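Local atomic coordinates of flavin-dependent thymidylate synthase (Thermus thermophilus, PDB entry 6J61), a protein that probably makes dTMP by reductive methylation of dUMP, taking the methyl group from methylenetetrahydrofolate and reducing power from NADPH through its FAD. Residues A[29-34]-A[58-63]; A[48-53]-A[216-221]; A[18-23]-A[205-210]; A[81-86]-A[178-183]. One frame throughout, in Å; residues are numbered along the deposited sequence.

Interaction 1 (A[29-34]-A[58-63]); sequences QAARVS and TSPFEM. With FAD (flavin-adenine dinucleotide), chain E.
M63 lays the base of its side chain against A30. Its CB lies 3.9 Å from A30 CB, and the next atom, CG, closes to 3.3 Å on that same methyl. A bend at chi2 (-45°) turns the chain aside, so that SD stands 4.7 Å from A30 CB and the sulfur and CE run past the methyl. Three residues earlier, P60 meets the next alanine with its ring, CG 3.9 Å from A31 CB. The contact is apolar, and the polar groups of 58-63 turn to the cofactor and to neighbouring subunits: S59 N gives O2' of the FAD a weak hydrogen bond, S59 OG bonds V88 O of the second subunit, and E62 OE2, close to the adenine, is hydrogen-bonded to S87 OG of that subunit and salt-bridged to R84 of the third. A31 and P60 both rest on L52 of helix 42-54, while T58, F61 and E62 touch H175 of helix 174-184, so helix 24-32 backs a cofactor-binding loop leading into strand 65-73.

Interaction 2 (A[48-53]-A[216-221]); sequences LIDYLM and EEHLLE
H218 and D50 make a lopsided bond: D50 OD1 lies exactly in the imidazole plane, yet NE2 meets it on the syn side from 33° out of the carboxylate plane. The OD1 distance from H218 NE2 is 2.9 Å; OD2 of the same group takes a weak second share at 3.4 Å from NE2. D50 gets there because its CG is turned anti to the backbone N (chi1 -175°), which swings the carboxylate across to the ring, while CG of E217 lies over one face of that ring. The setting is a pair of helices running nearly parallel, 13° apart with axes 10.4 Å from each other, and the second widens into a pi-type turn at 216-220 just before it ends. With an alanine in place of D50, H218 NE2 would probably lose its acceptor and R54, which pairs with OD2, its carboxylate mate. Three residues after D50, a bend at chi2 brings M53 SD to 3.4 Å from L219 CD2. M53 CG lies 4.0 Å from H218 CB.

Interaction 3 (A[18-23]-A[205-210]); sequences VDQMGD and KERVPL
Q20 reaches out from the strand end with its chain extended and sets its amide against the base of R207, OE1 lying 3.3 Å from R207 CB. From there the arginine curls back: bends at chi2 and chi3 fold it around the same oxygen until NE donates to Q20 OE1 at 2.9 Å. That donor sits nearly on the extension of the C=O bond (160° at the oxygen), while the oxygen is tilted somewhat from the guanidinium plane; the two flat groups stand 72° apart. The other end of the amide turns home, Q20 NE2 giving a hydrogen bond to G22 O at 2.7 Å, almost in the amide plane. G22 takes a positive phi, which carries the chain round to D23, the N-cap residue of helix 24-32, whose OD1 holds R25 N. V208 closes the apolar side, with CG1 3.6 Å from D23 CA. The contact joins the end of strand 13-21, with its classic beta bulge at V18 and D19 facing K67, to the junction of helices 191-207 and 209-220. An amide with its oxygen on an arginine N-H and its nitrogen on a backbone carbonyl probably has its flip settled, and being neutral it brings R207 no compensating charge.

Interaction 4 (A[81-86]-A[178-183]); sequences FRHRTA and FHFLKL. With FAD (flavin-adenine dinucleotide), chain N; PO4 (phosphate ion), chain L.
H83 and F180 form a T-shaped pair: the phenyl edge points at the imidazole face, centroids 5.0 Å apart and planes at 78°, with F180 CD1 over the middle of the histidine. The opposite face of H83 looks onto C5' of the FAD, so helix and cofactor sandwich the ring. Around its edge come H179 CD2 and L183 CD1, the latter 4.0 Å from H83 CE1, while NE2 is hydrogen-bonded to R184, fixing the ring's rotation.

On the FAD pyrophosphate, R84 N donates to O1A at 2.6 Å, T85 OG1 to O2A at 2.8 Å, and H179 NE2 to O2P at 3.2 Å. R84 bends at chi3 (-64°) to lay its guanidinium over the adenine, C5A of the FAD 3.6 Å above its centre, with NH2 bonded to O1P. A leucine in place of R84 would probably leave O1P without this donor, the adenine without its flat charged cover, and E62 of the third subunit without its ion-pair mate. R82 presents a guanidinium face to flavin O2; its NH2 bonds O3 of a phosphate ion, probably from the crystallisation liquor (NH1 only weakly), and pairs with E90 of the fourth subunit. The ion's place is consistent with the predicted dUMP site.

Behind this start of the ThyX motif, H83 touches W170 of strand 165-173, and F180 stacks on W80 and packs against I200 of helix 191-207.

In the fold
Along the chain the segments run 18-23, 29-34, 48-53, 58-63, 81-86, 178-183, 205-210, 216-221. Interaction 3 therefore ties the ends of a span that contains interactions 1 and 4, while interaction 2 crosses both 1 and 3. All four centres lie 15 to 20 Å apart. Helix 42-54 links interactions 1 and 2, where F61 and P60 meet L52; helix 209-220 serves interactions 2 and 3, where I49 meets L210. F178 bridges to F61 and M53, and K182 to L219 O, joining interaction 4 to 1 and 2. Only interaction 3 uses a sheet strand; the others join helices and loops. Interactions 1 and 4 supply different walls of the FAD sites, each built by three monomers of the tetramer.

Interaction 1 (A[29-34]-A[58-63])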
# COMPACT_ATOMS: atom_id res chain seq x y z
N GLN A 29 15.10 -3.55 18.51
CA GLN A 29 14.40 -2.64 19.41
C GLN A 29 12.88 -2.70 19.18
O GLN A 29 12.10 -2.88 20.13
CB GLN A 29 14.92 -1.22 19.20
CG GLN A 29 14.04 -0.13 19.80
CD GLN A 29 14.51 1.27 19.43
OE1 GLN A 29 14.66 1.60 18.26
NE2 GLN A 29 14.73 2.09 20.44
N ALA A 30 12.47 -2.53 17.93
CA ALA A 30 11.05 -2.58 17.57
C ALA A 30 10.47 -3.96 17.88
O ALA A 30 9.33 -4.09 18.32
CB ALA A 30 10.86 -2.25 16.10
N ALA A 31 11.26 -5.00 17.64
CA ALA A 31 10.81 -6.36 17.90
C ALA A 31 10.50 -6.51 19.38
O ALA A 31 9.54 -7.19 19.76
CB ALA A 31 11.87 -7.36 17.48
N ARG A 32 11.29 -5.87 20.23
CA ARG A 32 11.07 -5.97 21.66
C ARG A 32 10.15 -4.87 22.20
O ARG A 32 9.85 -4.83 23.39
CB ARG A 32 12.41 -5.98 22.41
CG ARG A 32 13.34 -7.13 21.99
CD ARG A 32 14.64 -7.17 22.78
NE ARG A 32 15.51 -8.28 22.37
CZ ARG A 32 16.78 -8.13 22.00
NH1 ARG A 32 17.34 -6.93 22.00
NH2 ARG A 32 17.48 -9.18 21.60
N VAL A 33 9.70 -3.98 21.31
CA VAL A 33 8.83 -2.87 21.70
C VAL A 33 9.36 -2.28 23.00
O VAL A 33 8.66 -2.21 24.00
CB VAL A 33 7.39 -3.35 21.93
CG1 VAL A 33 6.43 -2.16 21.98
CG2 VAL A 33 6.99 -4.30 20.82
N SER A 34 10.62 -1.87 22.96
CA SER A 34 11.31 -1.34 24.13
C SER A 34 11.06 0.11 24.47
O SER A 34 10.74 0.93 23.60
CB SER A 34 12.82 -1.55 23.95
OG SER A 34 13.54 -1.12 25.09
N THR A 58 8.04 -9.91 9.66
CA THR A 58 8.56 -8.77 8.93
C THR A 58 8.45 -7.35 9.49
O THR A 58 9.27 -6.51 9.15
CB THR A 58 7.98 -8.77 7.50
OG1 THR A 58 6.55 -8.64 7.57
CG2 THR A 58 8.33 -10.06 6.78
N SER A 59 7.46 -7.10 10.34
CA SER A 59 7.26 -5.76 10.91
C SER A 59 8.52 -5.07 11.44
O SER A 59 8.75 -3.89 11.15
CB SER A 59 6.21 -5.81 12.02
OG SER A 59 4.92 -5.54 11.52
N PRO A 60 9.33 -5.79 12.23
CA PRO A 60 10.56 -5.21 12.79
C PRO A 60 11.49 -4.64 11.74
O PRO A 60 12.11 -3.58 11.95
CB PRO A 60 11.18 -6.38 13.54
CG PRO A 60 9.95 -7.10 14.05
CD PRO A 60 9.06 -7.11 12.82
N PHE A 61 11.58 -5.33 10.60
CA PHE A 61 12.43 -4.89 9.51
C PHE A 61 11.90 -3.64 8.80
O PHE A 61 12.63 -2.97 8.07
CB PHE A 61 12.63 -6.03 8.51
CG PHE A 61 13.38 -7.20 9.08
CD1 PHE A 61 12.72 -8.17 9.82
CD2 PHE A 61 14.75 -7.31 8.90
CE1 PHE A 61 13.42 -9.24 10.38
CE2 PHE A 61 15.46 -8.38 9.45
CZ PHE A 61 14.80 -9.34 10.19
N GLU A 62 10.63 -3.33 9.00
CA GLU A 62 10.07 -2.14 8.37
C GLU A 62 10.41 -0.89 9.19
O GLU A 62 10.14 0.23 8.73
CB GLU A 62 8.56 -2.26 8.25
CG GLU A 62 8.09 -2.82 6.94
CD GLU A 62 6.59 -3.01 6.93
OE1 GLU A 62 6.12 -4.02 7.49
OE2 GLU A 62 5.87 -2.15 6.38
N MET A 63 11.00 -1.08 10.37
CA MET A 63 11.36 0.04 11.22
C MET A 63 12.67 0.68 10.81
O MET A 63 13.12 1.64 11.44
CB MET A 63 11.42 -0.37 12.69
CG MET A 63 10.08 -0.76 13.30
SD MET A 63 8.77 0.39 12.87
CE MET A 63 7.31 -0.39 13.55
PA FAD E . 0.38 -7.29 4.29
O1A FAD E . 0.03 -6.40 5.43
O2A FAD E . -0.97 -7.65 3.47
O5B FAD E . 1.39 -6.50 3.34
C5B FAD E . 1.89 -7.40 2.34
C4B FAD E . 3.14 -6.78 1.73
O4B FAD E . 2.81 -5.50 1.12
C3B FAD E . 4.19 -6.50 2.80
O3B FAD E . 5.07 -7.60 3.00
C2B FAD E . 4.89 -5.26 2.27
O2B FAD E . 5.93 -5.64 1.37
C1B FAD E . 3.75 -4.47 1.57
N9A FAD E . 3.06 -3.49 2.46
C8A FAD E . 1.73 -3.50 2.83
N7A FAD E . 1.46 -2.50 3.61
C5A FAD E . 2.58 -1.77 3.80
C6A FAD E . 2.89 -0.59 4.54
N6A FAD E . 1.90 0.05 5.27
N1A FAD E . 4.17 -0.12 4.51
C2A FAD E . 5.13 -0.74 3.81
N3A FAD E . 4.88 -1.85 3.10
C4A FAD E . 3.63 -2.39 3.07
N1 FAD E . 3.00 -8.62 14.36
C2 FAD E . 3.06 -7.89 15.48
O2 FAD E . 2.55 -6.77 15.47
N3 FAD E . 3.66 -8.32 16.62
C4 FAD E . 4.27 -9.56 16.71
O4 FAD E . 4.80 -9.93 17.73
C4X FAD E . 4.23 -10.42 15.49
N5 FAD E . 4.78 -11.63 15.44
C5X FAD E . 4.74 -12.40 14.32
C6 FAD E . 5.35 -13.70 14.31
C7 FAD E . 5.31 -14.50 13.17
C7M FAD E . 5.97 -15.86 13.22
C8 FAD E . 4.66 -14.03 11.98
C8M FAD E . 4.61 -14.89 10.73
C9 FAD E . 4.05 -12.77 11.95
C9A FAD E . 4.08 -11.92 13.11
N10 FAD E . 3.47 -10.62 13.12
C10 FAD E . 3.54 -9.86 14.29
C1' FAD E . 2.77 -10.07 11.95
C2' FAD E . 3.72 -9.43 10.92
O2' FAD E . 4.64 -8.55 11.56
C3' FAD E . 2.88 -8.68 9.85
O3' FAD E . 2.21 -7.55 10.43
C4' FAD E . 1.83 -9.61 9.19
O4' FAD E . 2.36 -10.94 9.04
C5' FAD E . 1.46 -9.07 7.82
O5' FAD E . 2.47 -9.47 6.90
P FAD E . 2.45 -8.48 5.65
O1P FAD E . 2.63 -7.07 6.12
O2P FAD E . 3.67 -8.89 4.69
O3P FAD E . 1.04 -8.69 4.83

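Interaction 2 (A[48-53]-A[216-221])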
# COMPACT_ATOMS: atom_id res chain seq x y z
N LEU A 48 18.22 -13.08 17.29
CA LEU A 48 16.85 -12.60 17.20
C LEU A 48 16.58 -12.16 15.76
O LEU A 48 15.56 -12.50 15.17
CB LEU A 48 16.61 -11.40 18.12
CG LEU A 48 15.21 -11.20 18.76
CD1 LEU A 48 15.01 -9.72 19.09
CD2 LEU A 48 14.11 -11.69 17.83
N ILE A 49 17.51 -11.41 15.19
CA ILE A 49 17.31 -10.95 13.84
C ILE A 49 17.22 -12.13 12.88
O ILE A 49 16.42 -12.13 11.95
CB ILE A 49 18.42 -9.99 13.42
CG1 ILE A 49 18.23 -8.65 14.15
CG2 ILE A 49 18.40 -9.79 11.91
CD1 ILE A 49 19.31 -7.61 13.89
N ASP A 50 18.03 -13.16 13.12
CA ASP A 50 18.01 -14.33 12.27
C ASP A 50 16.65 -14.99 12.36
O ASP A 50 16.07 -15.41 11.37
CB ASP A 50 19.06 -15.34 12.70
CG ASP A 50 19.14 -16.51 11.75
OD1 ASP A 50 19.77 -16.35 10.69
OD2 ASP A 50 18.54 -17.57 12.05
N TYR A 51 16.14 -15.08 13.58
CA TYR A 51 14.85 -15.69 13.85
C TYR A 51 13.70 -14.97 13.12
O TYR A 51 12.84 -15.62 12.50
CB TYR A 51 14.62 -15.70 15.37
CG TYR A 51 13.27 -16.22 15.80
CD1 TYR A 51 12.13 -15.42 15.69
CD2 TYR A 51 13.11 -17.52 16.27
CE1 TYR A 51 10.88 -15.91 16.03
CE2 TYR A 51 11.86 -18.02 16.62
CZ TYR A 51 10.75 -17.20 16.49
OH TYR A 51 9.50 -17.68 16.81
N LEU A 52 13.69 -13.64 13.19
CA LEU A 52 12.63 -12.85 12.56
C LEU A 52 12.58 -13.05 11.05
O LEU A 52 11.51 -13.11 10.45
CB LEU A 52 12.83 -11.36 12.89
CG LEU A 52 12.71 -10.94 14.36
CD1 LEU A 52 13.08 -9.47 14.50
CD2 LEU A 52 11.31 -11.20 14.86
N MET A 53 13.75 -13.13 10.43
CA MET A 53 13.87 -13.34 9.00
C MET A 53 13.29 -14.72 8.64
O MET A 53 12.47 -14.84 7.74
CB MET A 53 15.36 -13.25 8.62
CG MET A 53 15.71 -13.58 7.18
SD MET A 53 15.22 -12.31 6.03
CE MET A 53 16.32 -11.02 6.47
N GLU A 216 21.05 -12.70 3.35
CA GLU A 216 21.92 -13.46 2.46
C GLU A 216 21.73 -14.97 2.65
O GLU A 216 21.43 -15.70 1.70
CB GLU A 216 23.37 -13.06 2.74
CG GLU A 216 24.38 -13.72 1.84
CD GLU A 216 25.77 -13.13 2.03
OE1 GLU A 216 26.29 -13.13 3.17
OE2 GLU A 216 26.34 -12.66 1.03
N GLU A 217 21.88 -15.42 3.89
CA GLU A 217 21.74 -16.83 4.24
C GLU A 217 20.38 -17.45 3.91
O GLU A 217 20.32 -18.48 3.23
CB GLU A 217 22.05 -16.98 5.74
CG GLU A 217 21.89 -18.38 6.34
CD GLU A 217 22.64 -19.45 5.58
OE1 GLU A 217 23.83 -19.25 5.24
OE2 GLU A 217 22.04 -20.51 5.34
N HIS A 218 19.30 -16.83 4.38
CA HIS A 218 17.95 -17.35 4.18
C HIS A 218 17.22 -17.05 2.87
O HIS A 218 16.41 -17.87 2.43
CB HIS A 218 17.07 -16.90 5.33
CG HIS A 218 17.51 -17.42 6.66
ND1 HIS A 218 17.32 -18.74 7.04
CD2 HIS A 218 18.18 -16.83 7.68
CE1 HIS A 218 17.85 -18.92 8.24
NE2 HIS A 218 18.38 -17.78 8.65
N LEU A 219 17.48 -15.92 2.24
CA LEU A 219 16.76 -15.61 1.00
C LEU A 219 17.59 -15.51 -0.26
O LEU A 219 17.39 -16.29 -1.19
CB LEU A 219 15.93 -14.34 1.17
CG LEU A 219 14.72 -14.44 2.10
CD1 LEU A 219 13.87 -15.65 1.74
CD2 LEU A 219 15.19 -14.57 3.54
N LEU A 220 18.51 -14.56 -0.30
CA LEU A 220 19.34 -14.38 -1.48
C LEU A 220 19.99 -15.69 -1.92
O LEU A 220 19.80 -16.14 -3.05
CB LEU A 220 20.41 -13.33 -1.21
CG LEU A 220 20.99 -12.63 -2.44
CD1 LEU A 220 19.88 -11.90 -3.17
CD2 LEU A 220 22.06 -11.64 -2.02
N GLU A 221 20.74 -16.30 -1.00
CA GLU A 221 21.43 -17.55 -1.27
C GLU A 221 20.59 -18.79 -0.95
O GLU A 221 21.10 -19.90 -0.82
CB GLU A 221 22.74 -17.61 -0.48
CG GLU A 221 23.71 -16.49 -0.81
CD GLU A 221 23.73 -16.18 -2.29
OE1 GLU A 221 23.76 -17.13 -3.10
OE2 GLU A 221 23.71 -14.99 -2.64

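Interaction 3 (A[18-23]-A[205-210])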
# COMPACT_ATOMS: atom_id res chain seq x y z
N VAL A 18 21.20 8.96 0.72
CA VAL A 18 20.90 10.29 1.22
C VAL A 18 20.70 10.27 2.73
O VAL A 18 21.37 11.02 3.44
CB VAL A 18 19.68 10.88 0.48
CG1 VAL A 18 19.27 12.21 1.07
CG2 VAL A 18 20.05 11.07 -0.99
N ASP A 19 19.81 9.41 3.23
CA ASP A 19 19.61 9.31 4.68
C ASP A 19 19.31 7.88 5.08
O ASP A 19 19.12 7.01 4.22
CB ASP A 19 18.46 10.22 5.14
CG ASP A 19 18.53 10.55 6.63
OD1 ASP A 19 19.47 10.07 7.30
OD2 ASP A 19 17.67 11.31 7.13
N GLN A 20 19.25 7.63 6.38
CA GLN A 20 18.98 6.30 6.89
C GLN A 20 18.40 6.39 8.29
O GLN A 20 18.94 7.10 9.14
CB GLN A 20 20.28 5.49 6.92
CG GLN A 20 20.10 4.00 7.17
CD GLN A 20 21.38 3.30 7.61
OE1 GLN A 20 22.45 3.48 7.01
NE2 GLN A 20 21.27 2.47 8.65
N MET A 21 17.30 5.70 8.54
CA MET A 21 16.69 5.70 9.86
C MET A 21 16.81 4.32 10.50
O MET A 21 16.11 3.38 10.12
CB MET A 21 15.20 6.09 9.79
CG MET A 21 14.54 6.09 11.17
SD MET A 21 12.80 6.51 11.21
CE MET A 21 12.14 5.01 10.66
N GLY A 22 17.71 4.21 11.47
CA GLY A 22 17.91 2.95 12.17
C GLY A 22 18.86 2.00 11.50
O GLY A 22 19.15 2.12 10.30
N ASP A 23 19.37 1.04 12.28
CA ASP A 23 20.28 0.00 11.79
C ASP A 23 19.85 -1.30 12.46
O ASP A 23 18.71 -1.39 12.94
CB ASP A 23 21.74 0.33 12.13
CG ASP A 23 21.99 0.56 13.64
OD1 ASP A 23 21.17 0.12 14.48
OD2 ASP A 23 23.02 1.18 13.97
N LYS A 205 24.56 -3.87 2.91
CA LYS A 205 25.44 -4.82 3.59
C LYS A 205 26.32 -4.12 4.63
O LYS A 205 26.51 -4.63 5.73
CB LYS A 205 26.31 -5.54 2.57
CG LYS A 205 27.22 -6.59 3.17
CD LYS A 205 27.99 -7.33 2.07
CE LYS A 205 28.94 -8.38 2.64
NZ LYS A 205 29.59 -9.19 1.56
N GLU A 206 26.86 -2.95 4.29
CA GLU A 206 27.69 -2.22 5.24
C GLU A 206 26.88 -1.57 6.37
O GLU A 206 27.32 -1.55 7.51
CB GLU A 206 28.51 -1.14 4.53
CG GLU A 206 29.96 -1.54 4.20
CD GLU A 206 30.89 -1.52 5.42
OE1 GLU A 206 31.13 -0.43 5.99
OE2 GLU A 206 31.40 -2.60 5.80
N ARG A 207 25.70 -1.06 6.05
CA ARG A 207 24.85 -0.37 7.03
C ARG A 207 24.05 -1.26 8.00
O ARG A 207 23.90 -0.89 9.16
CB ARG A 207 23.90 0.58 6.31
CG ARG A 207 24.51 1.27 5.11
CD ARG A 207 25.67 2.18 5.46
NE ARG A 207 25.23 3.27 6.32
CZ ARG A 207 25.87 4.44 6.41
NH1 ARG A 207 26.97 4.66 5.69
NH2 ARG A 207 25.41 5.38 7.21
N VAL A 208 23.50 -2.37 7.53
CA VAL A 208 22.77 -3.28 8.42
C VAL A 208 23.32 -4.70 8.25
O VAL A 208 22.59 -5.62 7.87
CB VAL A 208 21.24 -3.26 8.18
CG1 VAL A 208 20.65 -2.04 8.82
CG2 VAL A 208 20.92 -3.28 6.67
N PRO A 209 24.62 -4.89 8.55
CA PRO A 209 25.29 -6.19 8.43
C PRO A 209 24.60 -7.42 9.05
O PRO A 209 24.64 -8.50 8.47
CB PRO A 209 26.68 -5.92 9.00
CG PRO A 209 26.46 -4.77 9.95
CD PRO A 209 25.52 -3.90 9.16
N LEU A 210 23.98 -7.27 10.21
CA LEU A 210 23.32 -8.44 10.78
C LEU A 210 22.10 -8.81 9.93
O LEU A 210 21.98 -9.95 9.46
CB LEU A 210 22.89 -8.19 12.23
CG LEU A 210 24.01 -7.98 13.25
CD1 LEU A 210 23.43 -8.00 14.66
CD2 LEU A 210 25.08 -9.06 13.10

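Interaction 4 (A[81-86]-A[178-183])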
# COMPACT_ATOMS: atom_id res chain seq x y z
N PHE A 81 10.21 1.49 -10.84
CA PHE A 81 8.97 2.06 -10.31
C PHE A 81 7.81 1.07 -10.21
O PHE A 81 6.77 1.41 -9.64
CB PHE A 81 8.56 3.29 -11.13
CG PHE A 81 9.55 4.43 -11.05
CD1 PHE A 81 10.70 4.34 -10.27
CD2 PHE A 81 9.34 5.59 -11.80
CE1 PHE A 81 11.63 5.39 -10.22
CE2 PHE A 81 10.28 6.64 -11.76
CZ PHE A 81 11.42 6.53 -10.97
N ARG A 82 7.99 -0.13 -10.74
CA ARG A 82 6.96 -1.17 -10.67
C ARG A 82 6.74 -1.54 -9.21
O ARG A 82 5.73 -2.16 -8.87
CB ARG A 82 7.38 -2.42 -11.44
CG ARG A 82 7.35 -2.28 -12.95
CD ARG A 82 5.92 -2.11 -13.46
NE ARG A 82 5.87 -1.70 -14.86
CZ ARG A 82 6.43 -2.37 -15.86
NH1 ARG A 82 7.09 -3.49 -15.62
NH2 ARG A 82 6.34 -1.91 -17.10
N HIS A 83 7.70 -1.16 -8.37
CA HIS A 83 7.65 -1.42 -6.93
C HIS A 83 6.92 -0.26 -6.29
O HIS A 83 7.46 0.85 -6.14
CB HIS A 83 9.08 -1.55 -6.39
CG HIS A 83 9.84 -2.69 -6.98
ND1 HIS A 83 9.94 -3.92 -6.36
CD2 HIS A 83 10.50 -2.81 -8.16
CE1 HIS A 83 10.63 -4.74 -7.13
NE2 HIS A 83 10.98 -4.09 -8.23
N ARG A 84 5.68 -0.54 -5.90
CA ARG A 84 4.78 0.43 -5.33
C ARG A 84 4.96 0.77 -3.86
O ARG A 84 4.45 1.80 -3.41
CB ARG A 84 3.34 -0.05 -5.56
CG ARG A 84 2.96 -0.17 -7.03
CD ARG A 84 1.76 -1.09 -7.21
NE ARG A 84 2.07 -2.46 -6.80
CZ ARG A 84 1.25 -3.50 -6.92
NH1 ARG A 84 0.04 -3.33 -7.44
NH2 ARG A 84 1.63 -4.70 -6.50
N THR A 85 5.67 -0.07 -3.12
CA THR A 85 5.84 0.16 -1.69
C THR A 85 6.87 1.23 -1.33
O THR A 85 7.21 1.40 -0.17
CB THR A 85 6.22 -1.15 -0.96
OG1 THR A 85 7.42 -1.68 -1.55
CG2 THR A 85 5.09 -2.18 -1.06
N ALA A 86 7.35 1.95 -2.33
CA ALA A 86 8.33 2.98 -2.06
C ALA A 86 7.81 4.40 -2.33
O ALA A 86 6.75 4.59 -2.92
CB ALA A 86 9.58 2.72 -2.89
N PHE A 178 14.61 -5.38 0.76
CA PHE A 178 15.12 -6.74 0.60
C PHE A 178 14.34 -7.43 -0.52
O PHE A 178 14.90 -8.19 -1.32
CB PHE A 178 14.96 -7.55 1.89
CG PHE A 178 16.06 -7.33 2.90
CD1 PHE A 178 17.37 -7.20 2.49
CD2 PHE A 178 15.78 -7.30 4.26
CE1 PHE A 178 18.40 -7.04 3.42
CE2 PHE A 178 16.79 -7.14 5.20
CZ PHE A 178 18.11 -7.01 4.78
N HIS A 179 13.03 -7.18 -0.54
CA HIS A 179 12.16 -7.73 -1.56
C HIS A 179 12.69 -7.28 -2.93
O HIS A 179 12.88 -8.08 -3.84
CB HIS A 179 10.74 -7.20 -1.35
CG HIS A 179 9.74 -7.73 -2.32
ND1 HIS A 179 9.28 -9.03 -2.28
CD2 HIS A 179 9.08 -7.13 -3.35
CE1 HIS A 179 8.39 -9.21 -3.24
NE2 HIS A 179 8.25 -8.08 -3.90
N PHE A 180 12.94 -5.98 -3.04
CA PHE A 180 13.46 -5.36 -4.26
C PHE A 180 14.76 -6.03 -4.72
O PHE A 180 14.94 -6.35 -5.90
CB PHE A 180 13.72 -3.87 -4.01
CG PHE A 180 14.42 -3.17 -5.14
CD1 PHE A 180 13.75 -2.87 -6.32
CD2 PHE A 180 15.75 -2.83 -5.04
CE1 PHE A 180 14.39 -2.24 -7.37
CE2 PHE A 180 16.40 -2.20 -6.08
CZ PHE A 180 15.72 -1.90 -7.25
N LEU A 181 15.65 -6.24 -3.76
CA LEU A 181 16.93 -6.85 -4.04
C LEU A 181 16.81 -8.30 -4.49
O LEU A 181 17.49 -8.71 -5.42
CB LEU A 181 17.80 -6.76 -2.80
CG LEU A 181 18.22 -5.33 -2.45
CD1 LEU A 181 19.00 -5.32 -1.13
CD2 LEU A 181 19.06 -4.77 -3.58
N LYS A 182 15.93 -9.06 -3.84
CA LYS A 182 15.70 -10.45 -4.19
C LYS A 182 15.24 -10.57 -5.64
O LYS A 182 15.65 -11.48 -6.35
CB LYS A 182 14.64 -11.06 -3.26
CG LYS A 182 14.23 -12.49 -3.58
CD LYS A 182 15.42 -13.45 -3.56
CE LYS A 182 15.04 -14.86 -4.04
NZ LYS A 182 16.22 -15.77 -4.21
N LEU A 183 14.39 -9.65 -6.08
CA LEU A 183 13.89 -9.66 -7.45
C LEU A 183 14.85 -9.07 -8.47
O LEU A 183 15.04 -9.63 -9.55
CB LEU A 183 12.56 -8.91 -7.53
CG LEU A 183 11.37 -9.65 -6.92
CD1 LEU A 183 10.19 -8.69 -6.79
CD2 LEU A 183 11.02 -10.85 -7.79
PA FAD N . 6.03 -3.94 -4.75
O1A FAD N . 5.44 -3.09 -5.81
O2A FAD N . 7.09 -3.07 -3.90
O5B FAD N . 4.84 -4.42 -3.78
C5B FAD N . 5.35 -5.39 -2.85
C4B FAD N . 4.14 -6.11 -2.25
O4B FAD N . 3.32 -5.14 -1.56
C3B FAD N . 3.27 -6.71 -3.34
O3B FAD N . 3.67 -8.03 -3.72
C2B FAD N . 1.87 -6.66 -2.75
O2B FAD N . 1.62 -7.85 -1.98
C1B FAD N . 1.90 -5.37 -1.89
N9A FAD N . 1.32 -4.18 -2.58
C8A FAD N . 1.93 -2.97 -2.76
N7A FAD N . 1.15 -2.14 -3.40
C5A FAD N . -0.02 -2.74 -3.67
C6A FAD N . -1.23 -2.36 -4.32
N6A FAD N . -1.37 -1.09 -4.84
N1A FAD N . -2.24 -3.25 -4.41
C2A FAD N . -2.13 -4.49 -3.91
N3A FAD N . -1.01 -4.90 -3.29
C4A FAD N . 0.06 -4.07 -3.15
N1 FAD N . 5.25 -6.52 -15.10
C2 FAD N . 4.53 -6.19 -16.18
O2 FAD N . 3.83 -5.19 -16.13
N3 FAD N . 4.56 -6.90 -17.34
C4 FAD N . 5.33 -8.04 -17.48
O4 FAD N . 5.34 -8.67 -18.52
C4X FAD N . 6.15 -8.46 -16.30
N5 FAD N . 6.93 -9.55 -16.31
C5X FAD N . 7.67 -9.92 -15.22
C6 FAD N . 8.49 -11.10 -15.28
C7 FAD N . 9.24 -11.49 -14.17
C7M FAD N . 10.09 -12.74 -14.28
C8 FAD N . 9.21 -10.72 -12.96
C8M FAD N . 10.02 -11.14 -11.75
C9 FAD N . 8.42 -9.56 -12.87
C9A FAD N . 7.63 -9.13 -13.99
N10 FAD N . 6.80 -7.96 -13.94
C10 FAD N . 6.06 -7.61 -15.07
C1' FAD N . 6.71 -7.11 -12.72
C2' FAD N . 5.80 -7.69 -11.61
O2' FAD N . 4.49 -7.97 -12.12
C3' FAD N . 5.70 -6.69 -10.43
O3' FAD N . 5.01 -5.49 -10.86
C4' FAD N . 7.12 -6.31 -9.89
O4' FAD N . 7.96 -7.48 -9.82
C5' FAD N . 7.00 -5.70 -8.50
O5' FAD N . 6.78 -6.75 -7.57
P FAD N . 5.89 -6.20 -6.34
O1P FAD N . 4.67 -5.51 -6.85
O2P FAD N . 5.47 -7.47 -5.45
O3P FAD N . 6.84 -5.20 -5.42
P PO4 L . 9.79 -3.64 -19.23
O1 PO4 L . 11.10 -2.94 -19.10
O2 PO4 L . 9.26 -3.43 -20.60
O3 PO4 L . 8.84 -3.09 -18.24
O4 PO4 L . 9.98 -5.09 -18.98